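PDB 5B6T: glycosyl hydrolase family 62 protein from Coprinopsis cinerea, which is an alpha-L-arabinofuranosidase that probably removes arabinofuranose side groups from the hemicellulose arabinoxylan. Local coordinates for residues S167-L171 / S172-N176; N189-R192 / L193-A196; V199-D203 / G204-Y208. All coordinates share one frame; numbering follows the deposited sequence.

Contact 1 (S167-L171 / S172-N176)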
loop_
_atom_site.group_PDB
_atom_site.type_symbol
_atom_site.label_atom_id
_atom_site.label_comp_id
_atom_site.label_asym_id
_atom_site.label_seq_id
_atom_site.Cartn_x
_atom_site.Cartn_y
_atom_site.Cartn_z
ATOM N N SER A 167 13.956 4.787 7.256
ATOM C CA SER A 167 14.912 5.902 7.146
ATOM C C SER A 167 14.172 7.185 7.388
ATOM O O SER A 167 12.930 7.259 7.286
ATOM C CB SER A 167 15.553 5.971 5.757
ATOM O OG SER A 167 16.419 4.870 5.528
ATOM N N GLN A 168 14.929 8.233 7.696
ATOM C CA GLN A 168 14.320 9.549 7.799
ATOM C C GLN A 168 15.169 10.630 7.184
ATOM O O GLN A 168 16.379 10.453 7.004
ATOM C CB GLN A 168 14.004 9.862 9.263
ATOM C CG GLN A 168 15.223 9.759 10.176
ATOM C CD GLN A 168 14.869 10.125 11.593
ATOM O OE1 GLN A 168 13.998 9.491 12.226
ATOM N NE2 GLN A 168 15.528 11.168 12.112
ATOM N N THR A 169 14.501 11.728 6.816
ATOM C CA THR A 169 15.143 12.938 6.349
ATOM C C THR A 169 14.317 14.137 6.812
ATOM O O THR A 169 13.230 13.954 7.320
ATOM C CB THR A 169 15.318 12.949 4.802
ATOM O OG1 THR A 169 16.220 13.987 4.409
ATOM C CG2 THR A 169 14.017 13.153 4.078
ATOM N N SER A 170 14.839 15.355 6.695
ATOM C CA SER A 170 14.031 16.518 7.046
ATOM C C SER A 170 12.936 16.788 6.028
ATOM O O SER A 170 13.073 16.498 4.833
ATOM C CB SER A 170 14.880 17.780 7.216
ATOM O OG SER A 170 15.437 18.107 5.971
ATOM N N LEU A 171 11.854 17.404 6.495
ATOM C CA LEU A 171 10.812 17.871 5.593
ATOM C C LEU A 171 11.357 18.788 4.485
ATOM O O LEU A 171 10.920 18.692 3.345
ATOM C CB LEU A 171 9.688 18.550 6.399
ATOM C CG LEU A 171 8.371 18.903 5.719
ATOM C CD1 LEU A 171 7.598 17.660 5.368
ATOM C CD2 LEU A 171 7.553 19.756 6.669
ATOM N N SER A 172 12.298 19.690 4.804
ATOM C CA SER A 172 12.832 20.616 3.793
ATOM C C SER A 172 13.715 19.911 2.776
ATOM O O SER A 172 13.743 20.317 1.623
ATOM C CB SER A 172 13.612 21.793 4.430
ATOM O OG SER A 172 14.612 21.314 5.302
ATOM N N ASN A 173 14.415 18.843 3.160
ATOM C CA ASN A 173 15.323 18.173 2.216
ATOM C C ASN A 173 14.674 17.091 1.333
ATOM O O ASN A 173 15.228 16.748 0.292
ATOM C CB ASN A 173 16.495 17.524 2.936
ATOM C CG ASN A 173 17.531 18.533 3.397
ATOM O OD1 ASN A 173 17.643 19.630 2.846
ATOM N ND2 ASN A 173 18.291 18.165 4.408
ATOM N N PHE A 174 13.522 16.577 1.790
ATOM C CA PHE A 174 12.763 15.563 1.044
ATOM C C PHE A 174 12.699 15.988 -0.432
ATOM O O PHE A 174 12.394 17.142 -0.729
ATOM C CB PHE A 174 11.371 15.363 1.633
ATOM C CG PHE A 174 10.563 14.309 0.921
ATOM C CD1 PHE A 174 10.667 12.981 1.290
ATOM C CD2 PHE A 174 9.725 14.649 -0.130
ATOM C CE1 PHE A 174 9.934 12.000 0.602
ATOM C CE2 PHE A 174 9.005 13.670 -0.821
ATOM C CZ PHE A 174 9.120 12.347 -0.452
ATOM N N PRO A 175 12.952 15.070 -1.375
ATOM C CA PRO A 175 13.154 13.628 -1.261
ATOM C C PRO A 175 14.611 13.215 -1.021
ATOM O O PRO A 175 14.890 12.011 -0.993
ATOM C CB PRO A 175 12.725 13.126 -2.636
ATOM C CG PRO A 175 13.180 14.221 -3.551
ATOM C CD PRO A 175 12.936 15.496 -2.795
ATOM N N ASN A 176 15.517 14.175 -0.839
ATOM C CA ASN A 176 16.929 13.868 -0.627
ATOM C C ASN A 176 17.245 13.683 0.848
ATOM O O ASN A 176 16.473 14.096 1.717
ATOM C CB ASN A 176 17.772 15.006 -1.210
ATOM C CG ASN A 176 17.507 15.199 -2.694
ATOM O OD1 ASN A 176 17.643 14.268 -3.465
ATOM N ND2 ASN A 176 17.053 16.368 -3.066
HETATM O O HOH W 1 16.557 20.551 6.650
#
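S170 OG is gripped by two partners. N173 N donates to S170 OG at 3.1 Å, and a water lies 2.8 Å from S170 OG. That water also bonds S172 OG and links the two hydroxyls. A chi1 of 65° sets S170 OG between its own N and carbonyl carbon, from where it reaches the amide three residues on. S170 O takes the N-H of F174, with F174 N at 3.1 Å from S170 O, and that of N173 only weakly. These bonds curl the chain as it leaves strand 163-170, in a blade of the beta-propeller fold known for family 62. Further down, T169 OG1 donates to N176 O at 2.7 Å, in the carbonyl plane and on a lone pair. T169 CG2 meets the edge of the F174 ring, and P175 CB lies over one face. This buried ring also meets F89 and Y96. An alanine at T169 is likely to leave N176 O without this donor and to open a gap at the ring edge. The hydroxyls of T169 and S170 thus pair with backbone groups seven and three residues on, so many polar groups of the turn are satisfied within it.

Contact 2 (N189-R192 / L193-A196)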
loop_
_atom_site.group_PDB
_atom_site.type_symbol
_atom_site.label_atom_id
_atom_site.label_comp_id
_atom_site.label_asym_id
_atom_site.label_seq_id
_atom_site.Cartn_x
_atom_site.Cartn_y
_atom_site.Cartn_z
ATOM N N ASN A 189 10.059 -15.139 12.383
ATOM C CA ASN A 189 9.251 -15.816 11.379
ATOM C C ASN A 189 8.802 -14.793 10.335
ATOM O O ASN A 189 7.916 -13.960 10.600
ATOM C CB ASN A 189 8.036 -16.489 12.036
ATOM C CG ASN A 189 7.146 -17.188 11.034
ATOM O OD1 ASN A 189 7.379 -17.148 9.840
ATOM N ND2 ASN A 189 6.092 -17.819 11.519
ATOM N N LYS A 190 9.434 -14.833 9.167
ATOM C CA LYS A 190 9.127 -13.863 8.119
ATOM C C LYS A 190 7.646 -13.821 7.758
ATOM O O LYS A 190 7.138 -12.755 7.371
ATOM C CB LYS A 190 9.972 -14.108 6.869
ATOM C CG LYS A 190 9.659 -15.414 6.170
ATOM C CD LYS A 190 10.613 -15.664 4.993
ATOM C CE LYS A 190 10.214 -16.897 4.203
ATOM N NZ LYS A 190 11.089 -17.096 3.009
ATOM N N ASN A 191 6.937 -14.926 7.900
ATOM C CA ASN A 191 5.514 -14.945 7.560
ATOM C C ASN A 191 4.683 -14.045 8.478
ATOM O O ASN A 191 3.645 -13.591 8.073
ATOM C CB ASN A 191 4.981 -16.370 7.607
ATOM C CG ASN A 191 5.354 -17.179 6.366
ATOM O OD1 ASN A 191 6.049 -16.712 5.483
ATOM N ND2 ASN A 191 4.846 -18.395 6.301
ATOM N N ARG A 192 5.146 -13.794 9.693
ATOM C CA ARG A 192 4.419 -12.952 10.641
ATOM C C ARG A 192 4.544 -11.463 10.321
ATOM O O ARG A 192 3.713 -10.667 10.762
ATOM C CB ARG A 192 4.904 -13.190 12.069
ATOM C CG ARG A 192 4.611 -14.566 12.616
ATOM C CD ARG A 192 3.155 -14.716 12.981
ATOM N NE ARG A 192 2.804 -13.941 14.171
ATOM C CZ ARG A 192 1.594 -13.873 14.744
ATOM N NH1 ARG A 192 0.527 -14.506 14.235
ATOM N NH2 ARG A 192 1.473 -13.123 15.834
ATOM N N LEU A 193 5.552 -11.084 9.537
ATOM C CA LEU A 193 5.808 -9.668 9.234
ATOM C C LEU A 193 6.390 -9.612 7.829
ATOM O O LEU A 193 7.587 -9.391 7.616
ATOM C CB LEU A 193 6.744 -9.075 10.281
ATOM C CG LEU A 193 6.816 -7.551 10.325
ATOM C CD1 LEU A 193 5.576 -6.962 10.976
ATOM C CD2 LEU A 193 8.073 -7.083 11.046
ATOM N N PHE A 194 5.518 -9.857 6.854
ATOM C CA PHE A 194 5.994 -10.249 5.530
ATOM C C PHE A 194 6.238 -9.088 4.580
ATOM O O PHE A 194 7.354 -8.906 4.104
ATOM C CB PHE A 194 5.073 -11.296 4.915
ATOM C CG PHE A 194 5.665 -11.960 3.703
ATOM C CD1 PHE A 194 6.807 -12.742 3.817
ATOM C CD2 PHE A 194 5.087 -11.816 2.469
ATOM C CE1 PHE A 194 7.366 -13.333 2.690
ATOM C CE2 PHE A 194 5.627 -12.425 1.347
ATOM C CZ PHE A 194 6.773 -13.172 1.453
ATOM N N GLU A 195 5.218 -8.298 4.280
ATOM C CA GLU A 195 5.423 -7.151 3.380
ATOM C C GLU A 195 4.246 -6.185 3.505
ATOM O O GLU A 195 3.423 -6.330 4.421
ATOM C CB GLU A 195 5.580 -7.651 1.938
ATOM C CG GLU A 195 4.370 -8.409 1.399
ATOM C CD GLU A 195 4.599 -9.160 0.101
ATOM O OE1 GLU A 195 5.674 -9.130 -0.505
ATOM O OE2 GLU A 195 3.655 -9.820 -0.400
ATOM N N ALA A 196 4.222 -5.167 2.658
ATOM C CA ALA A 196 3.053 -4.304 2.463
ATOM C C ALA A 196 2.662 -3.553 3.729
ATOM O O ALA A 196 1.504 -3.572 4.156
ATOM C CB ALA A 196 1.881 -5.107 1.923
#
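K190 O meets both L193 and F194 where a 3-10 turn runs into strand 195-202. An Asx turn at N189 opens this piece. A classic beta bulge closes it, in which F194 and E195 lie opposite the single residue E213 of strand 207-215.

Three hydrogen bonds shape the turn. N189 OD1 accepts from N191 N at 3.0 Å, with the donor 49° out of the carbonyl plane of the side-chain amide. N189 O takes R192 N at 2.9 Å. Across the two segments, L193 N donates to K190 O at 3.2 Å. The last two bonds each join a carbonyl to the amide three residues on, the 3-10 pattern.

Van der Waals contacts come next, and most belong to F194. F194 CB is 3.5 Å from K190 O. The side chain of N191 approaches the same ring obliquely, with N191 OD1 4.4 Å from F194 CD1. Beyond the turn, the ring packs on I215, and L193 is buried against H212 and W226. The F194 side chain lies about 5 Å from the bound lead ion.

Polar ties to the rest of the fold form the last group. R192 NH2 bonds Q241 OE1, and R192 O accepts from R224 NH1.

Back at F194, CG is anti to the backbone N (chi1 -167°), which turns the ring edge to the turn. K190 O lies in the plane of this ring, 3.6 Å from F194 CD1.

Contact 3 (V199-D203 / G204-Y208)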
loop_
_atom_site.group_PDB
_atom_site.type_symbol
_atom_site.label_atom_id
_atom_site.label_comp_id
_atom_site.label_asym_id
_atom_site.label_seq_id
_atom_site.Cartn_x
_atom_site.Cartn_y
_atom_site.Cartn_z
ATOM N N VAL A 199 1.436 3.074 6.987
ATOM C CA VAL A 199 1.638 3.887 8.180
ATOM C C VAL A 199 0.855 5.198 8.043
ATOM O O VAL A 199 1.020 5.923 7.083
ATOM C CB VAL A 199 3.119 4.163 8.477
ATOM C CG1 VAL A 199 3.260 4.762 9.876
ATOM C CG2 VAL A 199 3.909 2.884 8.348
ATOM N N TYR A 200 -0.033 5.451 9.026
ATOM C CA TYR A 200 -0.931 6.606 8.990
ATOM C C TYR A 200 -0.938 7.396 10.288
ATOM O O TYR A 200 -0.739 6.818 11.358
ATOM C CB TYR A 200 -2.348 6.150 8.760
ATOM C CG TYR A 200 -2.587 5.425 7.455
ATOM C CD1 TYR A 200 -2.612 6.112 6.256
ATOM C CD2 TYR A 200 -2.799 4.059 7.434
ATOM C CE1 TYR A 200 -2.862 5.465 5.057
ATOM C CE2 TYR A 200 -3.071 3.400 6.255
ATOM C CZ TYR A 200 -3.077 4.113 5.049
ATOM O OH TYR A 200 -3.344 3.435 3.873
ATOM N N ARG A 201 -1.158 8.707 10.175
ATOM C CA ARG A 201 -1.507 9.539 11.343
ATOM C C ARG A 201 -2.981 9.344 11.633
ATOM O O ARG A 201 -3.819 9.403 10.727
ATOM C CB ARG A 201 -1.221 10.999 11.057
ATOM C CG ARG A 201 -1.731 11.978 12.104
ATOM C CD ARG A 201 -1.092 11.755 13.465
ATOM N NE ARG A 201 -1.726 12.592 14.479
ATOM C CZ ARG A 201 -1.524 13.905 14.614
ATOM N NH1 ARG A 201 -0.693 14.557 13.809
ATOM N NH2 ARG A 201 -2.174 14.577 15.572
ATOM N N ILE A 202 -3.323 9.118 12.897
ATOM C CA ILE A 202 -4.737 8.933 13.291
ATOM C C ILE A 202 -5.278 10.295 13.695
ATOM O O ILE A 202 -4.907 10.808 14.754
ATOM C CB ILE A 202 -4.899 7.913 14.436
ATOM C CG1 ILE A 202 -4.282 6.566 14.065
ATOM C CG2 ILE A 202 -6.367 7.730 14.780
ATOM C CD1 ILE A 202 -4.100 5.602 15.236
ATOM N N ASP A 203 -6.169 10.861 12.868
ATOM C CA ASP A 203 -6.769 12.164 13.192
ATOM C C ASP A 203 -7.422 12.172 14.569
ATOM O O ASP A 203 -8.027 11.174 14.977
ATOM C CB ASP A 203 -7.829 12.567 12.174
ATOM C CG ASP A 203 -7.250 13.040 10.853
ATOM O OD1 ASP A 203 -6.049 13.392 10.803
ATOM O OD2 ASP A 203 -8.046 13.095 9.897
ATOM N N GLY A 204 -7.261 13.299 15.275
ATOM C CA GLY A 204 -7.858 13.509 16.596
ATOM C C GLY A 204 -7.090 12.887 17.764
ATOM O O GLY A 204 -7.557 12.936 18.899
ATOM N N SER A 205 -5.931 12.298 17.484
ATOM C CA SER A 205 -5.094 11.662 18.489
ATOM C C SER A 205 -3.663 12.073 18.193
ATOM O O SER A 205 -3.360 12.574 17.117
ATOM C CB SER A 205 -5.206 10.139 18.367
ATOM O OG SER A 205 -4.460 9.710 17.219
ATOM N N ASN A 206 -2.771 11.835 19.138
ATOM C CA ASN A 206 -1.347 11.996 18.915
ATOM C C ASN A 206 -0.757 10.615 18.695
ATOM O O ASN A 206 0.219 10.229 19.327
ATOM C CB ASN A 206 -0.673 12.699 20.098
ATOM C CG ASN A 206 -1.121 14.150 20.252
ATOM O OD1 ASN A 206 -1.495 14.585 21.355
ATOM N ND2 ASN A 206 -1.090 14.902 19.162
ATOM N N GLU A 207 -1.390 9.865 17.811
ATOM C CA GLU A 207 -0.973 8.488 17.540
ATOM C C GLU A 207 -0.909 8.195 16.051
ATOM O O GLU A 207 -1.576 8.843 15.233
ATOM C CB GLU A 207 -1.943 7.500 18.150
ATOM C CG GLU A 207 -1.829 7.345 19.652
ATOM C CD GLU A 207 -2.906 6.414 20.154
ATOM O OE1 GLU A 207 -4.096 6.761 19.962
ATOM O OE2 GLU A 207 -2.577 5.335 20.690
ATOM N N TYR A 208 -0.163 7.133 15.752
ATOM C CA TYR A 208 0.017 6.586 14.417
ATOM C C TYR A 208 -0.423 5.132 14.390
ATOM O O TYR A 208 -0.363 4.423 15.411
ATOM C CB TYR A 208 1.478 6.719 13.989
ATOM C CG TYR A 208 1.893 8.172 13.928
ATOM C CD1 TYR A 208 2.327 8.825 15.068
ATOM C CD2 TYR A 208 1.777 8.916 12.752
ATOM C CE1 TYR A 208 2.674 10.164 15.048
ATOM C CE2 TYR A 208 2.113 10.263 12.719
ATOM C CZ TYR A 208 2.550 10.883 13.876
ATOM O OH TYR A 208 2.874 12.224 13.864
HETATM O O HOH W 2 1.644 13.711 11.958
#
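R201 and Y208 pair across a beta hairpin made of strands 195-202 and 207-215. They form an antiparallel non-hydrogen-bonded pair, and a type II turn from I202 to S205 joins the strands. Both side chains project from the same face of the sheet. R201 CB is 3.8 Å from Y208 CE2. Past CG the chain bends at chi2 (62°), which brings its end nearer the second strand. R201 CD comes to rest over one face of the Y208 ring, 4.0 Å from its centroid and 28° off the normal, a CH-pi contact. R201 CD also lies 3.4 Å from E207 O. Beyond CD the guanidinium holds S205 O side-on. R201 NE donates to S205 O at 3.1 Å and R201 NH2 at 2.8 Å. The oxygen lies close to the guanidinium plane, and this double grip should hold the group's rotation. NH1 donates to a water that also bonds Y208 OH, so the water bridges R201 NH1 and Y208 OH.

The turn has its own bonds. I202 O accepts S205 OG at 2.7 Å and, more loosely, S205 N, both from the same face of its carbonyl. S205 OG in turn takes E207 N weakly. G204 has positive phi, and a CB there would clash with D203 O. I202 N donates to E207 O at 2.9 Å. Strand 278-279 is the other neighbour of strand 195-202, and R201 and D203 make backbone hydrogen bonds with I279 there. Next to the ring, Y208 CA makes a C-H...O contact with Y200 O at 3.2 Å.

Overall arrangement
Contacts 2 and 3 share strand 195-202. Contact 2 leads into its start and contact 3 turns out of its end, with centres about 23 Å apart. Contact 1 belongs to another sheet, at the end of strand 163-170. Its centre is about 27 Å from that of contact 2 and about 20 Å from that of contact 3; the nearest atoms are about 14 and about 10 Å apart. The bound ions help to place contacts 2 and 3. The F194 side chain of contact 2 is about 5 Å from lead and about 13 Å from calcium. The Y200 side chain of contact 3 is about 8 Å from calcium.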